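Local atomic coordinates of trehalose synthase regulatory protein (Candida albicans, PDB entry 5HUS), a protein that probably regulates trehalose synthesis and carries a C-terminal domain of the trehalose-phosphatase family, in the HAD superfamily. Residues A[25-30]-A[54-59]; A[127-132]-A[176-181]; A[109-114]-A[205-210]. One frame throughout, in Å; residues are numbered along the deposited sequence.

Contacts 1 and 3 are buried and both reach the large mixed sheet, contact 1 through central strand 20-26 and contact 3 through strand 111-112 at its edge; their centres lie about 20 Å apart. Contact 2 sits further out, about 33 Å from contact 1 centre to centre, and joins two helices of what is probably the cap, as in related phosphatases, with one side partly open. In all three the two segments meet through apolar side chains alone. A single leucine does most of the work each time: Leu56 divides its two methyls between two partners, whereas Leu129 and Leu207 each offer one methyl to two. Along the chain, contact 2 is nested inside the loop that contact 3 closes.

Contact 1 of 3, residues A[25-30]-A[54-59]; sequences LALEIS and SGLVRL
Leu56, on helix 53-59, meets Leu27 and Ile29 with one methyl for each, and it buries far more surface here than either partner. Its CG stands anti to the backbone N (chi1 174°), which sends the branched end off the helix toward the chain leaving strand 20-26. Leu56 CD1 lies 3.9 Å from CD1 of Leu27, and the two side chains meet at a slant. The other branch, Leu56 CD2, comes within 4.1 Å of CD1 of Ile29, whose side chain runs at about a right angle to the leucine.

Ile29 gets there by its longer arm. The bond from its backbone does not aim at the helix, but CG1 lies beside the backbone N (chi1 -58°) and carries CD1 over to Leu56, while CG2 takes the position anti to that nitrogen. Leu27 points at the helix directly and needs no such detour.

Leu301 of helix 297-304 and Phe86 of helix 79-86 also touch Leu56, adding apolar neighbours from two further helices. At the start of the short helix, Ser54 OG is hydrogen-bonded to Asp52 OD2. Strands 20-26 and 69-74 are parallel neighbours in the main sheet, and helix 53-59 lies in the beta-alpha-beta crossover between them, a unit of the Rossmann-like core of HAD proteins.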
loop_
_atom_site.group_PDB
_atom_site.type_symbol
_atom_site.label_atom_id
_atom_site.label_comp_id
_atom_site.label_asym_id
_atom_site.label_seq_id
_atom_site.Cartn_x
_atom_site.Cartn_y
_atom_site.Cartn_z
ATOM N N LEU A 25 -5.609 -2.045 -4.864
ATOM C CA LEU A 25 -4.603 -1.897 -5.908
ATOM C C LEU A 25 -3.453 -1.015 -5.436
ATOM O O LEU A 25 -3.636 0.183 -5.206
ATOM C CB LEU A 25 -5.233 -1.306 -7.172
ATOM C CG LEU A 25 -6.464 -2.050 -7.704
ATOM C CD1 LEU A 25 -7.017 -1.373 -8.967
ATOM C CD2 LEU A 25 -6.106 -3.503 -7.974
ATOM N N ALA A 26 -2.274 -1.614 -5.283
ATOM C CA ALA A 26 -1.068 -0.862 -4.933
ATOM C C ALA A 26 -0.393 -0.416 -6.212
ATOM O O ALA A 26 0.362 -1.169 -6.821
ATOM C CB ALA A 26 -0.120 -1.707 -4.080
ATOM N N LEU A 27 -0.684 0.813 -6.621
ATOM C CA LEU A 27 -0.214 1.332 -7.901
ATOM C C LEU A 27 0.531 2.641 -7.715
ATOM O O LEU A 27 0.241 3.406 -6.797
ATOM C CB LEU A 27 -1.387 1.546 -8.856
ATOM C CG LEU A 27 -2.285 0.350 -9.163
ATOM C CD1 LEU A 27 -3.472 0.776 -10.006
ATOM C CD2 LEU A 27 -1.488 -0.741 -9.863
ATOM N N GLU A 28 1.492 2.892 -8.596
ATOM C CA GLU A 28 2.177 4.176 -8.627
ATOM C C GLU A 28 1.342 5.151 -9.450
ATOM O O GLU A 28 1.218 4.997 -10.661
ATOM C CB GLU A 28 3.576 4.028 -9.223
ATOM C CG GLU A 28 4.495 3.114 -8.433
ATOM C CD GLU A 28 5.117 3.805 -7.231
ATOM O OE1 GLU A 28 5.997 4.671 -7.432
ATOM O OE2 GLU A 28 4.726 3.486 -6.089
ATOM N N ILE A 29 0.747 6.131 -8.784
ATOM C CA ILE A 29 -0.112 7.087 -9.465
ATOM C C ILE A 29 0.665 8.381 -9.687
ATOM O O ILE A 29 1.310 8.887 -8.770
ATOM C CB ILE A 29 -1.393 7.357 -8.661
ATOM C CG1 ILE A 29 -2.151 6.049 -8.430
ATOM C CG2 ILE A 29 -2.279 8.360 -9.374
ATOM C CD1 ILE A 29 -2.595 5.361 -9.698
ATOM N N SER A 30 0.621 8.898 -10.911
ATOM C CA SER A 30 1.364 10.112 -11.240
ATOM C C SER A 30 0.585 10.965 -12.228
ATOM O O SER A 30 -0.011 10.440 -13.164
ATOM C CB SER A 30 2.736 9.762 -11.816
ATOM O OG SER A 30 3.382 10.912 -12.344
ATOM N N SER A 54 -7.138 9.938 -13.803
ATOM C CA SER A 54 -8.230 9.848 -14.768
ATOM C C SER A 54 -8.158 8.561 -15.586
ATOM O O SER A 54 -9.183 7.967 -15.899
ATOM C CB SER A 54 -8.220 11.060 -15.700
ATOM O OG SER A 54 -6.980 11.172 -16.373
ATOM N N GLY A 55 -6.945 8.134 -15.924
ATOM C CA GLY A 55 -6.743 6.896 -16.652
ATOM C C GLY A 55 -7.172 5.681 -15.852
ATOM O O GLY A 55 -7.805 4.768 -16.379
ATOM N N LEU A 56 -6.823 5.677 -14.571
ATOM C CA LEU A 56 -7.201 4.605 -13.656
ATOM C C LEU A 56 -8.713 4.457 -13.563
ATOM O O LEU A 56 -9.243 3.352 -13.656
ATOM C CB LEU A 56 -6.618 4.870 -12.263
ATOM C CG LEU A 56 -7.052 3.908 -11.159
ATOM C CD1 LEU A 56 -6.587 2.495 -11.485
ATOM C CD2 LEU A 56 -6.522 4.364 -9.804
ATOM N N VAL A 57 -9.403 5.581 -13.384
ATOM C CA VAL A 57 -10.852 5.578 -13.235
ATOM C C VAL A 57 -11.521 5.154 -14.536
ATOM O O VAL A 57 -12.435 4.329 -14.536
ATOM C CB VAL A 57 -11.385 6.963 -12.819
ATOM C CG1 VAL A 57 -12.899 6.935 -12.698
ATOM C CG2 VAL A 57 -10.755 7.410 -11.510
ATOM N N ARG A 58 -11.057 5.725 -15.644
ATOM C CA ARG A 58 -11.585 5.385 -16.964
ATOM C C ARG A 58 -11.441 3.898 -17.245
ATOM O O ARG A 58 -12.403 3.233 -17.636
ATOM C CB ARG A 58 -10.877 6.197 -18.052
ATOM C CG ARG A 58 -11.250 5.800 -19.477
ATOM C CD ARG A 58 -10.635 6.738 -20.520
ATOM N NE ARG A 58 -9.177 6.649 -20.579
ATOM C CZ ARG A 58 -8.350 7.539 -20.037
ATOM N NH1 ARG A 58 -8.831 8.596 -19.396
ATOM N NH2 ARG A 58 -7.037 7.375 -20.142
ATOM N N LEU A 59 -10.242 3.371 -17.024
ATOM C CA LEU A 59 -9.964 1.973 -17.337
ATOM C C LEU A 59 -10.678 1.001 -16.401
ATOM O O LEU A 59 -10.744 -0.191 -16.689
ATOM C CB LEU A 59 -8.458 1.713 -17.312
ATOM C CG LEU A 59 -7.682 2.255 -18.516
ATOM C CD1 LEU A 59 -6.201 1.954 -18.369
ATOM C CD2 LEU A 59 -8.225 1.675 -19.817
#

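Contact 2 of 3, residues A[127-132]-A[176-181]; sequences VKLVES and NTLFEH
Leu129 of helix 116-136 reaches across to Leu178 and Phe179 near the end of helix 161-179, and the contact between the two segments is wholly apolar. A single methyl serves both partners: Leu129 CD1 is 4.3 Å from CD1 of Leu178 and 4.4 Å from CE2 of Phe179. Toward the ring it comes at the edge, close to the ring plane. A chi1 of -170° places the Leu129 branch opposite its amide nitrogen, so that the side chain extends away from its own helix and brings this methyl up to both side chains. Both approaches are loose, and Leu178 lies on the exposed side whereas Phe179 is buried, touching Val184 of strand 184-189.

No polar bond links the two segments. Ser132 OG donates to Leu129 O at 2.6 Å, tilted 20° from the carbonyl plane, which folds the hydroxyl back onto its own helix one turn earlier. In the other segment, Asn176 OD1 and Glu180 OE2 reach Ala186 N and His185 NE2 at strand 184-189. Val130, on the same helix as Leu129, packs on Phe151 of strand 149-152, so the helices pair beside a four-stranded antiparallel sheet, as in the alpha/beta cap domain of trehalose-phosphatases.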
loop_
_atom_site.group_PDB
_atom_site.type_symbol
_atom_site.label_atom_id
_atom_site.label_comp_id
_atom_site.label_asym_id
_atom_site.label_seq_id
_atom_site.Cartn_x
_atom_site.Cartn_y
_atom_site.Cartn_z
ATOM N N VAL A 127 13.197 12.748 11.188
ATOM C CA VAL A 127 13.536 13.728 10.159
ATOM C C VAL A 127 14.911 14.349 10.404
ATOM O O VAL A 127 15.712 14.496 9.476
ATOM C CB VAL A 127 12.481 14.844 10.083
ATOM C CG1 VAL A 127 12.978 15.982 9.204
ATOM C CG2 VAL A 127 11.171 14.287 9.534
ATOM N N LYS A 128 15.176 14.701 11.656
ATOM C CA LYS A 128 16.456 15.283 12.048
ATOM C C LYS A 128 17.602 14.320 11.751
ATOM O O LYS A 128 18.638 14.715 11.210
ATOM C CB LYS A 128 16.434 15.648 13.533
ATOM C CG LYS A 128 17.664 16.399 14.016
ATOM C CD LYS A 128 17.270 17.554 14.925
ATOM C CE LYS A 128 18.483 18.157 15.607
ATOM N NZ LYS A 128 19.134 17.166 16.505
ATOM N N LEU A 129 17.397 13.053 12.090
ATOM C CA LEU A 129 18.385 12.012 11.832
ATOM C C LEU A 129 18.665 11.893 10.332
ATOM O O LEU A 129 19.821 11.913 9.904
ATOM C CB LEU A 129 17.902 10.677 12.412
ATOM C CG LEU A 129 18.849 9.475 12.484
ATOM C CD1 LEU A 129 18.372 8.510 13.556
ATOM C CD2 LEU A 129 18.953 8.751 11.144
ATOM N N VAL A 130 17.608 11.788 9.532
ATOM C CA VAL A 130 17.766 11.665 8.085
ATOM C C VAL A 130 18.445 12.897 7.492
ATOM O O VAL A 130 19.302 12.780 6.612
ATOM C CB VAL A 130 16.413 11.436 7.385
ATOM C CG1 VAL A 130 16.580 11.462 5.872
ATOM C CG2 VAL A 130 15.813 10.110 7.834
ATOM N N GLU A 131 18.088 14.077 7.991
ATOM C CA GLU A 131 18.661 15.313 7.460
ATOM C C GLU A 131 20.167 15.386 7.719
ATOM O O GLU A 131 20.914 15.905 6.891
ATOM C CB GLU A 131 17.946 16.534 8.049
ATOM C CG GLU A 131 16.620 16.849 7.352
ATOM C CD GLU A 131 15.856 17.985 8.008
ATOM O OE1 GLU A 131 16.122 18.288 9.190
ATOM O OE2 GLU A 131 14.984 18.572 7.339
ATOM N N SER A 132 20.608 14.838 8.850
ATOM C CA SER A 132 22.031 14.815 9.185
ATOM C C SER A 132 22.812 13.878 8.264
ATOM O O SER A 132 24.002 14.083 8.024
ATOM C CB SER A 132 22.241 14.405 10.647
ATOM O OG SER A 132 22.023 13.017 10.833
ATOM N N ASN A 176 17.018 1.658 12.818
ATOM C CA ASN A 176 16.419 0.466 13.399
ATOM C C ASN A 176 16.875 0.262 14.834
ATOM O O ASN A 176 16.080 -0.120 15.684
ATOM C CB ASN A 176 16.727 -0.768 12.554
ATOM C CG ASN A 176 15.898 -0.812 11.288
ATOM O OD1 ASN A 176 14.901 -0.101 11.174
ATOM N ND2 ASN A 176 16.300 -1.642 10.337
ATOM N N THR A 177 18.143 0.546 15.111
ATOM C CA THR A 177 18.646 0.400 16.477
ATOM C C THR A 177 17.860 1.294 17.434
ATOM O O THR A 177 17.443 0.858 18.508
ATOM C CB THR A 177 20.144 0.744 16.572
ATOM O OG1 THR A 177 20.894 -0.115 15.703
ATOM C CG2 THR A 177 20.644 0.578 18.008
ATOM N N LEU A 178 17.622 2.535 17.019
ATOM C CA LEU A 178 17.000 3.524 17.894
ATOM C C LEU A 178 15.470 3.479 17.934
ATOM O O LEU A 178 14.875 3.866 18.939
ATOM C CB LEU A 178 17.441 4.931 17.494
ATOM C CG LEU A 178 18.933 5.256 17.619
ATOM C CD1 LEU A 178 19.168 6.737 17.402
ATOM C CD2 LEU A 178 19.475 4.819 18.968
ATOM N N PHE A 179 14.825 3.027 16.863
ATOM C CA PHE A 179 13.365 3.127 16.809
ATOM C C PHE A 179 12.601 1.814 16.707
ATOM O O PHE A 179 11.371 1.814 16.761
ATOM C CB PHE A 179 12.959 4.037 15.643
ATOM C CG PHE A 179 13.263 5.482 15.885
ATOM C CD1 PHE A 179 12.325 6.309 16.486
ATOM C CD2 PHE A 179 14.494 6.012 15.541
ATOM C CE1 PHE A 179 12.606 7.640 16.723
ATOM C CE2 PHE A 179 14.781 7.342 15.772
ATOM C CZ PHE A 179 13.835 8.157 16.366
ATOM N N GLU A 180 13.306 0.695 16.561
ATOM C CA GLU A 180 12.642 -0.601 16.464
ATOM C C GLU A 180 11.687 -0.862 17.638
ATOM O O GLU A 180 10.604 -1.400 17.441
ATOM C CB GLU A 180 13.669 -1.731 16.373
ATOM C CG GLU A 180 13.066 -3.119 16.421
ATOM C CD GLU A 180 14.087 -4.223 16.213
ATOM O OE1 GLU A 180 15.120 -4.223 16.916
ATOM O OE2 GLU A 180 13.850 -5.092 15.345
ATOM N N HIS A 181 12.069 -0.455 18.849
ATOM C CA HIS A 181 11.216 -0.696 20.016
ATOM C C HIS A 181 9.895 0.067 19.935
ATOM O O HIS A 181 8.940 -0.270 20.629
ATOM C CB HIS A 181 11.945 -0.323 21.316
ATOM C CG HIS A 181 12.173 1.147 21.481
ATOM N ND1 HIS A 181 13.330 1.769 21.069
ATOM C CD2 HIS A 181 11.395 2.117 22.017
ATOM C CE1 HIS A 181 13.259 3.058 21.351
ATOM N NE2 HIS A 181 12.093 3.297 21.922
#

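Contact 3 of 3, residues A[109-114]-A[205-210]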
loop_
_atom_site.group_PDB
_atom_site.type_symbol
_atom_site.label_atom_id
_atom_site.label_comp_id
_atom_site.label_asym_id
_atom_site.label_seq_id
_atom_site.Cartn_x
_atom_site.Cartn_y
_atom_site.Cartn_z
ATOM N N ASN A 109 -13.768 12.682 5.127
ATOM C CA ASN A 109 -12.618 12.827 6.007
ATOM C C ASN A 109 -11.708 11.609 6.020
ATOM O O ASN A 109 -12.151 10.491 5.781
ATOM C CB ASN A 109 -13.095 13.121 7.428
ATOM C CG ASN A 109 -13.740 14.479 7.546
ATOM O OD1 ASN A 109 -13.252 15.458 6.980
ATOM N ND2 ASN A 109 -14.847 14.550 8.273
ATOM N N TRP A 110 -10.431 11.840 6.304
ATOM C CA TRP A 110 -9.485 10.750 6.473
ATOM C C TRP A 110 -9.549 10.179 7.870
ATOM O O TRP A 110 -9.690 10.910 8.855
ATOM C CB TRP A 110 -8.049 11.206 6.203
ATOM C CG TRP A 110 -7.769 11.620 4.802
ATOM C CD1 TRP A 110 -7.930 12.866 4.267
ATOM C CD2 TRP A 110 -7.242 10.796 3.754
ATOM N NE1 TRP A 110 -7.550 12.866 2.945
ATOM C CE2 TRP A 110 -7.121 11.608 2.607
ATOM C CE3 TRP A 110 -6.864 9.451 3.676
ATOM C CZ2 TRP A 110 -6.638 11.118 1.393
ATOM C CZ3 TRP A 110 -6.386 8.964 2.469
ATOM C CH2 TRP A 110 -6.279 9.797 1.341
ATOM N N ILE A 111 -9.423 8.863 7.938
ATOM C CA ILE A 111 -9.190 8.158 9.183
ATOM C C ILE A 111 -7.698 8.062 9.423
ATOM O O ILE A 111 -6.948 7.664 8.534
ATOM C CB ILE A 111 -9.775 6.745 9.152
ATOM C CG1 ILE A 111 -11.296 6.797 9.019
ATOM C CG2 ILE A 111 -9.343 5.965 10.398
ATOM C CD1 ILE A 111 -11.903 5.461 8.658
ATOM N N SER A 112 -7.262 8.434 10.617
ATOM C CA SER A 112 -5.852 8.317 10.954
ATOM C C SER A 112 -5.601 7.014 11.706
ATOM O O SER A 112 -5.897 6.891 12.896
ATOM C CB SER A 112 -5.390 9.518 11.780
ATOM O OG SER A 112 -3.987 9.473 11.988
ATOM N N LEU A 113 -5.071 6.030 10.990
ATOM C CA LEU A 113 -4.611 4.804 11.617
ATOM C C LEU A 113 -3.333 5.096 12.397
ATOM O O LEU A 113 -3.096 4.528 13.468
ATOM C CB LEU A 113 -4.389 3.722 10.558
ATOM C CG LEU A 113 -4.170 2.280 11.001
ATOM C CD1 LEU A 113 -5.194 1.842 12.040
ATOM C CD2 LEU A 113 -4.226 1.370 9.776
ATOM N N ALA A 114 -2.508 5.990 11.848
ATOM C CA ALA A 114 -1.358 6.520 12.565
ATOM C C ALA A 114 -1.847 7.235 13.819
ATOM O O ALA A 114 -2.868 7.923 13.787
ATOM C CB ALA A 114 -0.556 7.471 11.677
ATOM N N ILE A 205 -5.255 -2.534 5.386
ATOM C CA ILE A 205 -6.039 -3.490 4.623
ATOM C C ILE A 205 -7.064 -4.150 5.544
ATOM O O ILE A 205 -8.238 -4.266 5.201
ATOM C CB ILE A 205 -5.146 -4.555 3.952
ATOM C CG1 ILE A 205 -4.341 -3.905 2.815
ATOM C CG2 ILE A 205 -6.012 -5.719 3.412
ATOM C CD1 ILE A 205 -3.291 -4.802 2.197
ATOM N N ARG A 206 -6.622 -4.533 6.738
ATOM C CA ARG A 206 -7.518 -5.145 7.713
ATOM C C ARG A 206 -8.642 -4.191 8.101
ATOM O O ARG A 206 -9.786 -4.606 8.242
ATOM C CB ARG A 206 -6.743 -5.582 8.959
ATOM C CG ARG A 206 -7.640 -6.122 10.068
ATOM C CD ARG A 206 -6.825 -6.616 11.259
ATOM N NE ARG A 206 -6.115 -5.541 11.942
ATOM C CZ ARG A 206 -5.312 -5.722 12.987
ATOM N NH1 ARG A 206 -5.117 -6.941 13.474
ATOM N NH2 ARG A 206 -4.701 -4.682 13.544
ATOM N N LEU A 207 -8.317 -2.911 8.251
ATOM C CA LEU A 207 -9.317 -1.901 8.593
ATOM C C LEU A 207 -10.360 -1.737 7.485
ATOM O O LEU A 207 -11.566 -1.734 7.743
ATOM C CB LEU A 207 -8.629 -0.557 8.891
ATOM C CG LEU A 207 -9.483 0.651 9.296
ATOM C CD1 LEU A 207 -8.644 1.622 10.114
ATOM C CD2 LEU A 207 -10.072 1.391 8.089
ATOM N N VAL A 208 -9.895 -1.579 6.250
ATOM C CA VAL A 208 -10.809 -1.436 5.120
ATOM C C VAL A 208 -11.674 -2.683 4.966
ATOM O O VAL A 208 -12.890 -2.586 4.803
ATOM C CB VAL A 208 -10.034 -1.149 3.819
ATOM C CG1 VAL A 208 -10.964 -1.188 2.617
ATOM C CG2 VAL A 208 -9.338 0.212 3.923
ATOM N N LEU A 209 -11.047 -3.850 5.052
ATOM C CA LEU A 209 -11.784 -5.107 4.985
ATOM C C LEU A 209 -12.849 -5.180 6.085
ATOM O O LEU A 209 -14.001 -5.511 5.801
ATOM C CB LEU A 209 -10.829 -6.297 5.073
ATOM C CG LEU A 209 -11.464 -7.692 5.118
ATOM C CD1 LEU A 209 -12.374 -7.925 3.919
ATOM C CD2 LEU A 209 -10.378 -8.752 5.175
ATOM N N SER A 210 -12.479 -4.835 7.317
ATOM C CA SER A 210 -13.426 -4.848 8.438
ATOM C C SER A 210 -14.622 -3.933 8.204
ATOM O O SER A 210 -15.753 -4.293 8.510
ATOM C CB SER A 210 -12.727 -4.447 9.747
ATOM O OG SER A 210 -11.716 -5.381 10.087
#
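Where the edge strand 111-112 of the main sheet faces helix 200-213, Ile111 and Leu113 close on Leu207 in a buried apolar contact. Leu207 contributes the largest share of the buried surface, and one of its methyls does the touching. Leu207 CD1 meets CD1 of Leu113 at 4.0 Å, the two leucines reaching toward each other tip to tip. The first torsion of Leu113, -168°, swings CG to the side remote from N, and Leu207 does likewise, an extended pose that carries the methyls toward the opposite segment. From Ile111 it is the short branch that approaches, with CG2 4.4 Å from the same Leu207 CD1, a looser touch than that of the leucine pair.

Strand 111-112 precedes the probable cap insertion of this HAD fold, which includes helices 116-136 and 161-179, and helix 200-213 follows it, so the contact ties together elements on the two sides of that excursion. Ile225 of helix 225-229 touches both Ile111 and Leu113 and extends the apolar cluster.

Ser112 points the other way from its neighbours, and its OG donates to Ala114 O at 2.6 Å, bridging the turn that ends the strand. On the helix, Arg206 O is gripped twice, by Ser210 OG at 2.8 Å and by Ser210 N at 2.9 Å, the two donors arriving from opposite faces of the carbonyl plane. The hydroxyl lies 34° off that plane. At its far end the Arg206 side chain forms a salt bridge to Asp235 through NH1, while NH2 bonds to the backbone oxygens of Phe228 and Gln230.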